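Long-range contacts in ssDNA binding protein (Pyrococcus furiosus, PDB 4PSM), which binds single-stranded DNA, probably trapping the strand in a system of tunnels that runs between its subunits: residues G14-V19 and E42-I47; V22-T27 and E35-A40; V61-V66 and E83-K88; F9-G14 and A98-E103. One frame throughout, in Å; residues are numbered along the deposited sequence.

Contact 1: G14-V19 and E42-I47; sequences GYANKV and ELNKII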
loop_
_atom_site.group_PDB
_atom_site.type_symbol
_atom_site.label_atom_id
_atom_site.label_comp_id
_atom_site.label_asym_id
_atom_site.label_seq_id
_atom_site.Cartn_x
_atom_site.Cartn_y
_atom_site.Cartn_z
ATOM N N GLY A 14 31.376 -14.996 -10.377
ATOM C CA GLY A 14 30.317 -14.743 -9.427
ATOM C C GLY A 14 30.241 -15.723 -8.273
ATOM O O GLY A 14 29.153 -16.033 -7.792
ATOM N N TYR A 15 31.387 -16.211 -7.813
ATOM C CA TYR A 15 31.388 -17.164 -6.706
ATOM C C TYR A 15 30.977 -16.446 -5.420
ATOM O O TYR A 15 30.210 -16.965 -4.618
ATOM C CB TYR A 15 32.771 -17.827 -6.529
ATOM C CG TYR A 15 33.752 -16.969 -5.752
ATOM C CD1 TYR A 15 33.812 -17.038 -4.371
ATOM C CD2 TYR A 15 34.583 -16.061 -6.399
ATOM C CE1 TYR A 15 34.678 -16.236 -3.653
ATOM C CE2 TYR A 15 35.458 -15.264 -5.691
ATOM C CZ TYR A 15 35.500 -15.359 -4.314
ATOM O OH TYR A 15 36.365 -14.566 -3.599
ATOM N N ALA A 16 31.494 -15.241 -5.225
ATOM C CA ALA A 16 31.342 -14.569 -3.944
ATOM C C ALA A 16 29.870 -14.225 -3.658
ATOM O O ALA A 16 29.371 -14.465 -2.560
ATOM C CB ALA A 16 32.239 -13.344 -3.883
ATOM N N ASN A 17 29.164 -13.696 -4.653
ATOM C CA ASN A 17 27.728 -13.475 -4.507
ATOM C C ASN A 17 26.971 -14.773 -4.222
ATOM O O ASN A 17 26.031 -14.796 -3.425
ATOM C CB ASN A 17 27.139 -12.789 -5.748
ATOM C CG ASN A 17 27.468 -11.308 -5.818
ATOM O OD1 ASN A 17 27.630 -10.646 -4.794
ATOM N ND2 ASN A 17 27.562 -10.779 -7.035
ATOM N N LYS A 18 27.377 -15.857 -4.875
ATOM C CA LYS A 18 26.670 -17.117 -4.715
ATOM C C LYS A 18 26.843 -17.660 -3.303
ATOM O O LYS A 18 25.901 -18.181 -2.699
ATOM C CB LYS A 18 27.138 -18.146 -5.745
ATOM C CG LYS A 18 26.342 -19.442 -5.697
ATOM C CD LYS A 18 24.871 -19.190 -6.026
ATOM C CE LYS A 18 24.108 -20.491 -6.244
ATOM N NZ LYS A 18 24.652 -21.278 -7.389
ATOM N N VAL A 19 28.058 -17.541 -2.784
ATOM C CA VAL A 19 28.334 -17.962 -1.427
ATOM C C VAL A 19 27.393 -17.223 -0.475
ATOM O O VAL A 19 26.700 -17.839 0.334
ATOM C CB VAL A 19 29.809 -17.696 -1.053
ATOM C CG1 VAL A 19 30.016 -17.796 0.451
ATOM C CG2 VAL A 19 30.707 -18.664 -1.783
ATOM N N GLU A 42 34.416 -12.794 4.830
ATOM C CA GLU A 42 35.641 -13.440 5.278
ATOM C C GLU A 42 35.973 -14.652 4.406
ATOM O O GLU A 42 37.067 -14.752 3.866
ATOM C CB GLU A 42 35.524 -13.860 6.740
ATOM C CG GLU A 42 35.286 -12.714 7.708
ATOM C CD GLU A 42 35.213 -13.181 9.151
ATOM O OE1 GLU A 42 35.094 -12.322 10.051
ATOM O OE2 GLU A 42 35.276 -14.406 9.387
ATOM N N LEU A 43 35.020 -15.564 4.270
ATOM C CA LEU A 43 35.206 -16.758 3.464
ATOM C C LEU A 43 35.599 -16.411 2.027
ATOM O O LEU A 43 36.538 -16.976 1.468
ATOM C CB LEU A 43 33.944 -17.624 3.489
ATOM C CG LEU A 43 34.055 -18.922 2.688
ATOM C CD1 LEU A 43 35.332 -19.694 3.004
ATOM C CD2 LEU A 43 32.814 -19.802 2.755
ATOM N N ASN A 44 34.881 -15.468 1.437
ATOM C CA ASN A 44 35.135 -15.061 0.062
ATOM C C ASN A 44 36.521 -14.461 -0.099
ATOM O O ASN A 44 37.121 -14.537 -1.172
ATOM C CB ASN A 44 34.047 -14.086 -0.434
ATOM C CG ASN A 44 32.712 -14.780 -0.674
ATOM O OD1 ASN A 44 32.682 -15.978 -0.946
ATOM N ND2 ASN A 44 31.604 -14.036 -0.564
ATOM N N LYS A 45 37.019 -13.846 0.968
ATOM C CA LYS A 45 38.376 -13.316 0.976
ATOM C C LYS A 45 39.360 -14.478 0.822
ATOM O O LYS A 45 40.257 -14.447 -0.012
ATOM C CB LYS A 45 38.636 -12.565 2.281
ATOM C CG LYS A 45 38.567 -11.051 2.172
ATOM C CD LYS A 45 39.947 -10.455 1.892
ATOM C CE LYS A 45 40.917 -10.711 3.044
ATOM N NZ LYS A 45 42.268 -10.127 2.799
ATOM N N ILE A 46 39.160 -15.512 1.631
ATOM C CA ILE A 46 39.987 -16.697 1.620
ATOM C C ILE A 46 39.870 -17.426 0.286
ATOM O O ILE A 46 40.872 -17.778 -0.335
ATOM C CB ILE A 46 39.586 -17.637 2.767
ATOM C CG1 ILE A 46 39.937 -17.000 4.115
ATOM C CG2 ILE A 46 40.244 -18.996 2.606
ATOM C CD1 ILE A 46 39.379 -17.746 5.318
ATOM N N ILE A 47 38.639 -17.634 -0.159
ATOM C CA ILE A 47 38.392 -18.332 -1.409
ATOM C C ILE A 47 39.129 -17.651 -2.558
ATOM O O ILE A 47 39.793 -18.300 -3.365
ATOM C CB ILE A 47 36.886 -18.401 -1.706
ATOM C CG1 ILE A 47 36.197 -19.328 -0.700
ATOM C CG2 ILE A 47 36.634 -18.877 -3.120
ATOM C CD1 ILE A 47 34.699 -19.379 -0.863
#
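Tyr15 and Asn44 pass each other head to tail, with the phenol ring and the carboxamide turned 87° apart, nearly perpendicular. The tyrosine holds CG in the crowded position between its backbone N and carbonyl carbon (chi1 82°), which sends the ring across to the other helix. Its OH gives a short hydrogen bond, 2.5 Å, to the backbone O of Asn44, arriving in the carbonyl plane along a lone pair. The Asn44 amide runs the other way: with CG anti to its own carbonyl carbon, it reaches the turn of Ala16, where ND2 makes a weak, bent bond of 3.0 Å to the backbone O of Ala16. Side-chain and main-chain groups of Asn44 are thus both engaged by the partner helix.

These are roughly antiparallel partners: the segments of helices 15-26 and 33-53, at 148° to each other with axes 9.8 Å apart, form the part of the helical hairpin nearest the N-cap residue Gly14. The hairpin lies against the three-stranded sheet, and Ile64 of strand 61-71 meets both Tyr15 and Ile47.

Ile47 passes alongside Tyr15 and sets CG2 against the ring carbon CE1 at 3.3 Å. Val19 comes at Asn44 tip to tip, placing its CB 3.3 Å from Asn44 OD1, with both methyls close to the same oxygen. Those methyls then divide their apolar contacts: CG2 of Val19 faces CD1 of Ile47 end-on, while CG1 lies 4.1 Å from CD2 of Leu43, whose side chain lies across that of Val19.

Contact 2: V22-T27 and E35-A40; sequences VLFAIT and EVVKAA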
loop_
_atom_site.group_PDB
_atom_site.type_symbol
_atom_site.label_atom_id
_atom_site.label_comp_id
_atom_site.label_asym_id
_atom_site.label_seq_id
_atom_site.Cartn_x
_atom_site.Cartn_y
_atom_site.Cartn_z
ATOM N N VAL A 22 23.676 -18.332 -0.709
ATOM C CA VAL A 22 23.432 -19.633 -0.100
ATOM C C VAL A 22 23.474 -19.512 1.414
ATOM O O VAL A 22 22.633 -20.067 2.120
ATOM C CB VAL A 22 24.471 -20.663 -0.568
ATOM C CG1 VAL A 22 24.199 -22.034 0.064
ATOM C CG2 VAL A 22 24.442 -20.752 -2.076
ATOM N N LEU A 23 24.465 -18.779 1.904
ATOM C CA LEU A 23 24.601 -18.530 3.329
ATOM C C LEU A 23 23.344 -17.861 3.928
ATOM O O LEU A 23 22.840 -18.291 4.968
ATOM C CB LEU A 23 25.854 -17.698 3.589
ATOM C CG LEU A 23 26.326 -17.614 5.039
ATOM C CD1 LEU A 23 26.377 -19.000 5.660
ATOM C CD2 LEU A 23 27.679 -16.940 5.108
ATOM N N PHE A 24 22.830 -16.827 3.266
ATOM C CA PHE A 24 21.592 -16.187 3.727
ATOM C C PHE A 24 20.443 -17.178 3.826
ATOM O O PHE A 24 19.661 -17.145 4.776
ATOM C CB PHE A 24 21.170 -15.043 2.807
ATOM C CG PHE A 24 21.730 -13.720 3.196
ATOM C CD1 PHE A 24 21.304 -13.089 4.356
ATOM C CD2 PHE A 24 22.665 -13.090 2.399
ATOM C CE1 PHE A 24 21.823 -11.868 4.724
ATOM C CE2 PHE A 24 23.184 -11.849 2.762
ATOM C CZ PHE A 24 22.760 -11.243 3.926
ATOM N N ALA A 25 20.343 -18.058 2.835
ATOM C CA ALA A 25 19.227 -18.989 2.759
ATOM C C ALA A 25 19.264 -20.051 3.859
ATOM O O ALA A 25 18.230 -20.396 4.432
ATOM C CB ALA A 25 19.171 -19.633 1.383
ATOM N N ILE A 26 20.456 -20.556 4.168
ATOM C CA ILE A 26 20.577 -21.658 5.119
ATOM C C ILE A 26 20.696 -21.218 6.581
ATOM O O ILE A 26 20.457 -22.011 7.489
ATOM C CB ILE A 26 21.738 -22.614 4.747
ATOM C CG1 ILE A 26 23.094 -21.925 4.920
ATOM C CG2 ILE A 26 21.566 -23.136 3.318
ATOM C CD1 ILE A 26 24.258 -22.730 4.351
ATOM N N THR A 27 21.059 -19.960 6.812
ATOM C CA THR A 27 21.139 -19.441 8.176
ATOM C C THR A 27 19.887 -18.647 8.536
ATOM O O THR A 27 19.777 -18.111 9.633
ATOM C CB THR A 27 22.367 -18.537 8.367
ATOM O OG1 THR A 27 22.283 -17.428 7.467
ATOM C CG2 THR A 27 23.639 -19.303 8.097
ATOM N N GLU A 35 25.736 -10.431 10.242
ATOM C CA GLU A 35 26.664 -11.529 10.511
ATOM C C GLU A 35 26.915 -12.351 9.250
ATOM O O GLU A 35 28.048 -12.733 8.972
ATOM C CB GLU A 35 26.146 -12.433 11.641
ATOM C CG GLU A 35 26.931 -13.722 11.832
ATOM C CD GLU A 35 28.377 -13.485 12.239
ATOM O OE1 GLU A 35 28.693 -12.372 12.706
ATOM O OE2 GLU A 35 29.200 -14.414 12.093
ATOM N N VAL A 36 25.848 -12.617 8.498
ATOM C CA VAL A 36 25.950 -13.322 7.233
ATOM C C VAL A 36 26.882 -12.570 6.293
ATOM O O VAL A 36 27.784 -13.153 5.686
ATOM C CB VAL A 36 24.576 -13.477 6.566
ATOM C CG1 VAL A 36 24.725 -13.967 5.131
ATOM C CG2 VAL A 36 23.702 -14.423 7.369
ATOM N N VAL A 37 26.667 -11.266 6.180
ATOM C CA VAL A 37 27.499 -10.441 5.318
ATOM C C VAL A 37 28.949 -10.510 5.773
ATOM O O VAL A 37 29.867 -10.605 4.963
ATOM C CB VAL A 37 27.024 -8.978 5.312
ATOM C CG1 VAL A 37 28.112 -8.054 4.772
ATOM C CG2 VAL A 37 25.753 -8.846 4.496
ATOM N N LYS A 38 29.138 -10.473 7.083
ATOM C CA LYS A 38 30.465 -10.464 7.671
ATOM C C LYS A 38 31.149 -11.823 7.475
ATOM O O LYS A 38 32.303 -11.894 7.073
ATOM C CB LYS A 38 30.362 -10.097 9.156
ATOM C CG LYS A 38 31.678 -9.818 9.853
ATOM C CD LYS A 38 32.331 -11.092 10.363
ATOM C CE LYS A 38 33.014 -10.855 11.702
ATOM N NZ LYS A 38 33.882 -9.646 11.674
ATOM N N ALA A 39 30.426 -12.902 7.747
ATOM C CA ALA A 39 30.975 -14.245 7.610
ATOM C C ALA A 39 31.323 -14.568 6.155
ATOM O O ALA A 39 32.374 -15.127 5.863
ATOM C CB ALA A 39 30.003 -15.289 8.167
ATOM N N ALA A 40 30.429 -14.211 5.244
ATOM C CA ALA A 40 30.626 -14.489 3.834
ATOM C C ALA A 40 31.807 -13.691 3.310
ATOM O O ALA A 40 32.615 -14.195 2.537
ATOM C CB ALA A 40 29.354 -14.160 3.040
#
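The turn end of the helical hairpin of helices 15-26 and 33-53 is held by an apolar interface centred on Val36. Here the segments run at 138° to each other, with the backbones nearest at Phe24 and Val36. Val36, with CG1 anti to its backbone N, lays that methyl squarely on the Phe24 ring: a CH-pi contact 3.3 Å from the ring centroid and 2° off the normal. Val37 touches the same ring differently, its CG2 lying at the rim 3.9 Å from CZ. Leu146 of the second subunit also packs on Phe24, so the ring serves an interface between chains too. A leucine in place of Phe24 has no flat face for Val36 CG1 to lie on, and would probably loosen the packing here and toward the second subunit.

Leu23 passes Val36 head to tail and carries its CD2 to the CB of Ala40, 3.8 Å away; Ile75 and Trp77 also meet this leucine. On the other branch of Val36, CG2 comes 3.3 Å from OG1 of Thr27. That hydroxyl turns back on the preceding turn, donating a 2.7 Å hydrogen bond to Leu23 O from above the carbonyl plane; Leu23 O also accepts from Thr27 N.

Contact 3: V61-V66 and E83-K88; sequences VVRISV and EIETYK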
loop_
_atom_site.group_PDB
_atom_site.type_symbol
_atom_site.label_atom_id
_atom_site.label_comp_id
_atom_site.label_asym_id
_atom_site.label_seq_id
_atom_site.Cartn_x
_atom_site.Cartn_y
_atom_site.Cartn_z
ATOM N N VAL A 61 34.647 -22.532 -14.088
ATOM C CA VAL A 61 33.538 -22.850 -13.219
ATOM C C VAL A 61 34.061 -23.563 -11.983
ATOM O O VAL A 61 34.925 -24.425 -12.067
ATOM C CB VAL A 61 32.494 -23.714 -13.941
ATOM C CG1 VAL A 61 31.497 -24.290 -12.954
ATOM C CG2 VAL A 61 31.793 -22.889 -15.020
ATOM N N VAL A 62 33.533 -23.181 -10.832
ATOM C CA VAL A 62 33.942 -23.779 -9.578
ATOM C C VAL A 62 32.734 -24.354 -8.848
ATOM O O VAL A 62 31.590 -24.014 -9.145
ATOM C CB VAL A 62 34.632 -22.737 -8.671
ATOM C CG1 VAL A 62 35.773 -22.064 -9.414
ATOM C CG2 VAL A 62 33.623 -21.691 -8.193
ATOM N N ARG A 63 33.005 -25.253 -7.911
ATOM C CA ARG A 63 32.032 -25.651 -6.909
ATOM C C ARG A 63 32.683 -25.445 -5.558
ATOM O O ARG A 63 33.820 -25.853 -5.347
ATOM C CB ARG A 63 31.629 -27.111 -7.063
ATOM C CG ARG A 63 30.891 -27.420 -8.342
ATOM C CD ARG A 63 30.601 -28.906 -8.432
ATOM N NE ARG A 63 29.720 -29.355 -7.358
ATOM C CZ ARG A 63 28.394 -29.340 -7.434
ATOM N NH1 ARG A 63 27.795 -28.897 -8.532
ATOM N NH2 ARG A 63 27.664 -29.767 -6.414
ATOM N N ILE A 64 31.959 -24.814 -4.643
ATOM C CA ILE A 64 32.492 -24.538 -3.319
ATOM C C ILE A 64 31.665 -25.216 -2.236
ATOM O O ILE A 64 30.436 -25.144 -2.227
ATOM C CB ILE A 64 32.577 -23.022 -3.048
ATOM C CG1 ILE A 64 33.562 -22.376 -4.024
ATOM C CG2 ILE A 64 32.974 -22.759 -1.594
ATOM C CD1 ILE A 64 33.661 -20.879 -3.903
ATOM N N SER A 65 32.359 -25.885 -1.330
ATOM C CA SER A 65 31.730 -26.536 -0.198
ATOM C C SER A 65 32.493 -26.150 1.060
ATOM O O SER A 65 33.710 -25.981 1.045
ATOM C CB SER A 65 31.745 -28.054 -0.373
ATOM O OG SER A 65 31.270 -28.425 -1.655
ATOM N N VAL A 66 31.774 -26.001 2.156
ATOM C CA VAL A 66 32.420 -25.683 3.413
ATOM C C VAL A 66 31.447 -25.894 4.556
ATOM O O VAL A 66 30.305 -25.436 4.510
ATOM C CB VAL A 66 32.968 -24.240 3.432
ATOM C CG1 VAL A 66 31.832 -23.237 3.351
ATOM C CG2 VAL A 66 33.814 -24.008 4.679
ATOM N N GLU A 83 36.298 -27.033 0.360
ATOM C CA GLU A 83 36.666 -27.680 -0.887
ATOM C C GLU A 83 36.327 -26.769 -2.057
ATOM O O GLU A 83 35.233 -26.215 -2.137
ATOM C CB GLU A 83 35.952 -29.025 -1.031
ATOM C CG GLU A 83 35.311 -29.527 0.256
ATOM C CD GLU A 83 34.987 -31.008 0.212
ATOM O OE1 GLU A 83 33.789 -31.361 0.208
ATOM O OE2 GLU A 83 35.935 -31.821 0.189
ATOM N N ILE A 84 37.285 -26.598 -2.953
ATOM C CA ILE A 84 37.065 -25.830 -4.162
ATOM C C ILE A 84 37.335 -26.707 -5.385
ATOM O O ILE A 84 38.482 -26.876 -5.795
ATOM C CB ILE A 84 37.974 -24.590 -4.227
ATOM C CG1 ILE A 84 37.827 -23.742 -2.966
ATOM C CG2 ILE A 84 37.661 -23.768 -5.468
ATOM C CD1 ILE A 84 38.711 -22.517 -2.959
ATOM N N GLU A 85 36.276 -27.278 -5.946
ATOM C CA GLU A 85 36.371 -27.985 -7.212
ATOM C C GLU A 85 36.412 -26.972 -8.340
ATOM O O GLU A 85 35.632 -26.022 -8.365
ATOM C CB GLU A 85 35.184 -28.922 -7.387
ATOM C CG GLU A 85 35.077 -29.983 -6.302
ATOM C CD GLU A 85 33.805 -30.800 -6.410
ATOM O OE1 GLU A 85 32.981 -30.499 -7.299
ATOM O OE2 GLU A 85 33.625 -31.739 -5.607
ATOM N N THR A 86 37.333 -27.169 -9.272
ATOM C CA THR A 86 37.494 -26.236 -10.380
ATOM C C THR A 86 37.240 -26.918 -11.720
ATOM O O THR A 86 37.478 -28.109 -11.875
ATOM C CB THR A 86 38.889 -25.590 -10.371
ATOM O OG1 THR A 86 39.142 -24.983 -11.642
ATOM C CG2 THR A 86 39.956 -26.638 -10.097
ATOM N N TYR A 87 36.747 -26.155 -12.684
ATOM C CA TYR A 87 36.460 -26.693 -14.005
ATOM C C TYR A 87 36.861 -25.688 -15.068
ATOM O O TYR A 87 36.179 -24.685 -15.261
ATOM C CB TYR A 87 34.980 -27.038 -14.124
ATOM C CG TYR A 87 34.523 -27.992 -13.051
ATOM C CD1 TYR A 87 34.546 -29.361 -13.260
ATOM C CD2 TYR A 87 34.087 -27.523 -11.817
ATOM C CE1 TYR A 87 34.136 -30.241 -12.275
ATOM C CE2 TYR A 87 33.678 -28.397 -10.826
ATOM C CZ TYR A 87 33.707 -29.756 -11.065
ATOM O OH TYR A 87 33.304 -30.636 -10.091
ATOM N N LYS A 88 37.974 -25.960 -15.745
ATOM C CA LYS A 88 38.517 -25.031 -16.726
ATOM C C LYS A 88 37.596 -24.907 -17.927
ATOM O O LYS A 88 37.101 -25.908 -18.442
ATOM C CB LYS A 88 39.905 -25.477 -17.167
ATOM C CG LYS A 88 40.835 -25.785 -16.010
ATOM C CD LYS A 88 41.127 -24.545 -15.182
ATOM C CE LYS A 88 41.777 -23.455 -16.024
ATOM N NZ LYS A 88 42.321 -22.323 -15.197
#
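Strands 61-66 and 83-87 run antiparallel at 166°, with Val61-Tyr87, Arg63-Glu85 and Ser65-Glu83 as hydrogen-bonded pairs and Val62-Thr86 and Ile64-Ile84 as non-hydrogen-bonded pairs between them. They are the far end of the hairpin made by strands 61-71 and 74-87, remote from its turn. The ladder is straightest at Val61 N to Tyr87 O, 2.9 Å with an N-H...O angle of 177°; the return bond, Tyr87 N to Val61 O, is weak because it is bent.

Val62, Ile64 and Ile84 turn to one face, where helix 33-53 packs on the two isoleucines. The other face carries Val61, Arg63, Glu85 and Tyr87. Arg63 and Glu85 run out together from the sheet, and NE and OE1 form a rather long salt bridge of 3.5 Å. The arginine's stronger ionic partner is Glu101 of the third subunit, reached through NH1.

The Tyr87 ring stands nearly perpendicular to the guanidinium plane, 85°, and meets Phe9 edge to face. Its hydroxyl donates to Glu85 OE1, 2.8 Å away, from above the carboxylate plane. An alanine here takes away both ring and hydroxyl, and would probably leave the Glu85 carboxylate less firmly placed beside Arg63. At the other end of the ring, CD2 of Tyr87 approaches Val61 O at 3.2 Å.

Contact 4: F9-G14 and A98-E103; sequences FVRASG and AMEEVE. With SO4 (sulfate ion), chain E.
The long helix 93-141, nearly all of it predicted to be coiled coil, here rests on the end of strand 4-11 and on the short 3-10 turn that leads into helix 15-26. A bridging water fills the middle of the joint. It accepts from Arg11 N at 3.1 Å. To the helix it donates twice, to Met99 O at 3.0 Å and to Glu103 OE1, so the strand's last amide is tied to the helix through solvent.

Next to the water is Met99, a selenomethionine in this crystal. Its chain is bent at chi2 and chi3, which brings SE to 3.8 Å from CB of Phe9, while its CB packs against the backbone N of Arg11. Val61 of the neighbouring strand also meets this side chain, and Met99 packs on its counterpart in the third subunit.

Arg11 leaves with CG anti to the backbone N (chi1 -164°) and stays extended to NE, running alongside Glu100 so that CD passes 3.7 Å from CA of Glu100. The guanidinium is then held on several sides: NH1 donates to Ser13 OG at 2.7 Å, close to the guanidinium plane. Glu100, its carboxylate turned 77° from that plane, adds an opposite charge nearby but beyond salt-bridge range. A sulfate ion, probably from the crystallisation liquor, takes a further bond from NH1 on its O4. The shorter of its two bonds runs from Arg11 NH2 to sulfate O3, 2.9 Å.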
loop_
_atom_site.group_PDB
_atom_site.type_symbol
_atom_site.label_atom_id
_atom_site.label_comp_id
_atom_site.label_asym_id
_atom_site.label_seq_id
_atom_site.Cartn_x
_atom_site.Cartn_y
_atom_site.Cartn_z
ATOM N N PHE A 9 27.415 -25.671 -9.078
ATOM C CA PHE A 9 28.232 -25.076 -10.135
ATOM C C PHE A 9 28.021 -23.572 -10.209
ATOM O O PHE A 9 26.893 -23.085 -10.195
ATOM C CB PHE A 9 27.937 -25.707 -11.496
ATOM C CG PHE A 9 28.328 -27.145 -11.595
ATOM C CD1 PHE A 9 29.666 -27.506 -11.708
ATOM C CD2 PHE A 9 27.366 -28.136 -11.590
ATOM C CE1 PHE A 9 30.041 -28.840 -11.812
ATOM C CE2 PHE A 9 27.735 -29.475 -11.691
ATOM C CZ PHE A 9 29.077 -29.827 -11.801
ATOM N N VAL A 10 29.117 -22.836 -10.295
ATOM C CA VAL A 10 29.037 -21.400 -10.458
ATOM C C VAL A 10 30.274 -20.866 -11.175
ATOM O O VAL A 10 31.404 -21.259 -10.878
ATOM C CB VAL A 10 28.868 -20.663 -9.096
ATOM C CG1 VAL A 10 30.161 -20.743 -8.275
ATOM C CG2 VAL A 10 28.446 -19.196 -9.325
ATOM N N ARG A 11 30.045 -19.983 -12.139
ATOM C CA ARG A 11 31.131 -19.283 -12.796
ATOM C C ARG A 11 31.946 -18.578 -11.723
ATOM O O ARG A 11 31.388 -17.966 -10.818
ATOM C CB ARG A 11 30.571 -18.278 -13.792
ATOM C CG ARG A 11 31.572 -17.762 -14.804
ATOM C CD ARG A 11 30.846 -17.024 -15.902
ATOM N NE ARG A 11 31.720 -16.663 -17.010
ATOM C CZ ARG A 11 32.422 -15.541 -17.072
ATOM N NH1 ARG A 11 32.361 -14.663 -16.079
ATOM N NH2 ARG A 11 33.185 -15.299 -18.129
ATOM N N ALA A 12 33.263 -18.691 -11.819
ATOM C CA ALA A 12 34.158 -18.162 -10.804
ATOM C C ALA A 12 33.902 -16.680 -10.559
ATOM O O ALA A 12 33.891 -16.234 -9.413
ATOM C CB ALA A 12 35.618 -18.405 -11.200
ATOM N N SER A 13 33.695 -15.938 -11.646
ATOM C CA SER A 13 33.427 -14.501 -11.597
ATOM C C SER A 13 32.372 -14.136 -10.549
ATOM O O SER A 13 32.460 -13.096 -9.912
ATOM C CB SER A 13 32.964 -14.013 -12.975
ATOM O OG SER A 13 31.800 -14.710 -13.389
ATOM N N GLY A 14 31.376 -14.996 -10.377
ATOM C CA GLY A 14 30.317 -14.743 -9.427
ATOM C C GLY A 14 30.241 -15.723 -8.273
ATOM O O GLY A 14 29.153 -16.033 -7.792
ATOM N N ALA A 98 27.064 -22.508 -20.027
ATOM C CA ALA A 98 25.823 -22.539 -19.273
ATOM C C ALA A 98 25.883 -21.624 -18.044
ATOM O O ALA A 98 24.915 -20.938 -17.732
ATOM C CB ALA A 98 25.497 -23.974 -18.857
HETATM N N MSE A 99 27.024 -21.626 -17.360
HETATM C CA MSE A 99 27.215 -20.827 -16.164
HETATM C C MSE A 99 27.279 -19.348 -16.482
HETATM O O MSE A 99 26.816 -18.513 -15.697
HETATM C CB MSE A 99 28.487 -21.243 -15.425
HETATM C CG MSE A 99 28.425 -22.637 -14.862
HETATM SE SE MSE A 99 26.790 -22.940 -13.870
HETATM C CE MSE A 99 25.621 -23.614 -15.252
ATOM N N GLU A 100 27.865 -19.024 -17.625
ATOM C CA GLU A 100 27.886 -17.648 -18.090
ATOM C C GLU A 100 26.461 -17.187 -18.426
ATOM O O GLU A 100 26.093 -16.039 -18.181
ATOM C CB GLU A 100 28.797 -17.511 -19.302
ATOM C CG GLU A 100 28.889 -16.109 -19.875
ATOM C CD GLU A 100 29.770 -16.054 -21.112
ATOM O OE1 GLU A 100 30.810 -16.750 -21.136
ATOM O OE2 GLU A 100 29.417 -15.327 -22.065
ATOM N N GLU A 101 25.660 -18.095 -18.977
ATOM C CA GLU A 101 24.260 -17.807 -19.257
ATOM C C GLU A 101 23.502 -17.560 -17.954
ATOM O O GLU A 101 22.718 -16.625 -17.857
ATOM C CB GLU A 101 23.615 -18.953 -20.037
ATOM C CG GLU A 101 24.232 -19.165 -21.416
ATOM C CD GLU A 101 23.600 -20.308 -22.190
ATOM O OE1 GLU A 101 22.978 -21.195 -21.561
ATOM O OE2 GLU A 101 23.730 -20.306 -23.433
ATOM N N VAL A 102 23.739 -18.401 -16.953
ATOM C CA VAL A 102 23.122 -18.218 -15.650
ATOM C C VAL A 102 23.480 -16.858 -15.075
ATOM O O VAL A 102 22.608 -16.099 -14.655
ATOM C CB VAL A 102 23.565 -19.294 -14.654
ATOM C CG1 VAL A 102 23.422 -18.773 -13.230
ATOM C CG2 VAL A 102 22.755 -20.565 -14.864
ATOM N N GLU A 103 24.773 -16.560 -15.070
ATOM C CA GLU A 103 25.272 -15.295 -14.558
ATOM C C GLU A 103 24.554 -14.124 -15.226
ATOM O O GLU A 103 24.219 -13.132 -14.581
ATOM C CB GLU A 103 26.775 -15.200 -14.814
ATOM C CG GLU A 103 27.537 -14.318 -13.845
ATOM C CD GLU A 103 27.804 -14.997 -12.513
ATOM O OE1 GLU A 103 27.205 -16.065 -12.241
ATOM O OE2 GLU A 103 28.628 -14.462 -11.740
HETATM S S SO4 E . 33.708 -11.617 -18.106
HETATM O O1 SO4 E . 34.396 -10.378 -18.467
HETATM O O2 SO4 E . 32.310 -11.541 -18.527
HETATM O O3 SO4 E . 34.366 -12.750 -18.756
HETATM O O4 SO4 E . 33.772 -11.805 -16.663
HETATM O O HOH W 1 27.100 -19.268 -12.805
#

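In the fold
From the N terminus, strand 4-11 supplies the first half of contact 4, whose loop closes 84 residues later on helix 93-141 and encloses the other three. Gly14 passes the chain directly from contact 4 to contact 1. Helix 15-26 then turns back as helix 33-53: contact 2 closes first, near the turn, and contact 1 closes round it, so the two fasten one helical hairpin at successive levels. Contact 3 follows in series, pairing strands 61-71 and 74-87. None of the loops cross. Contact 3 links the others: Ile64 and Val66 meet the helices of contact 1, while Val61 and Val62 meet the strand and helix of contact 4.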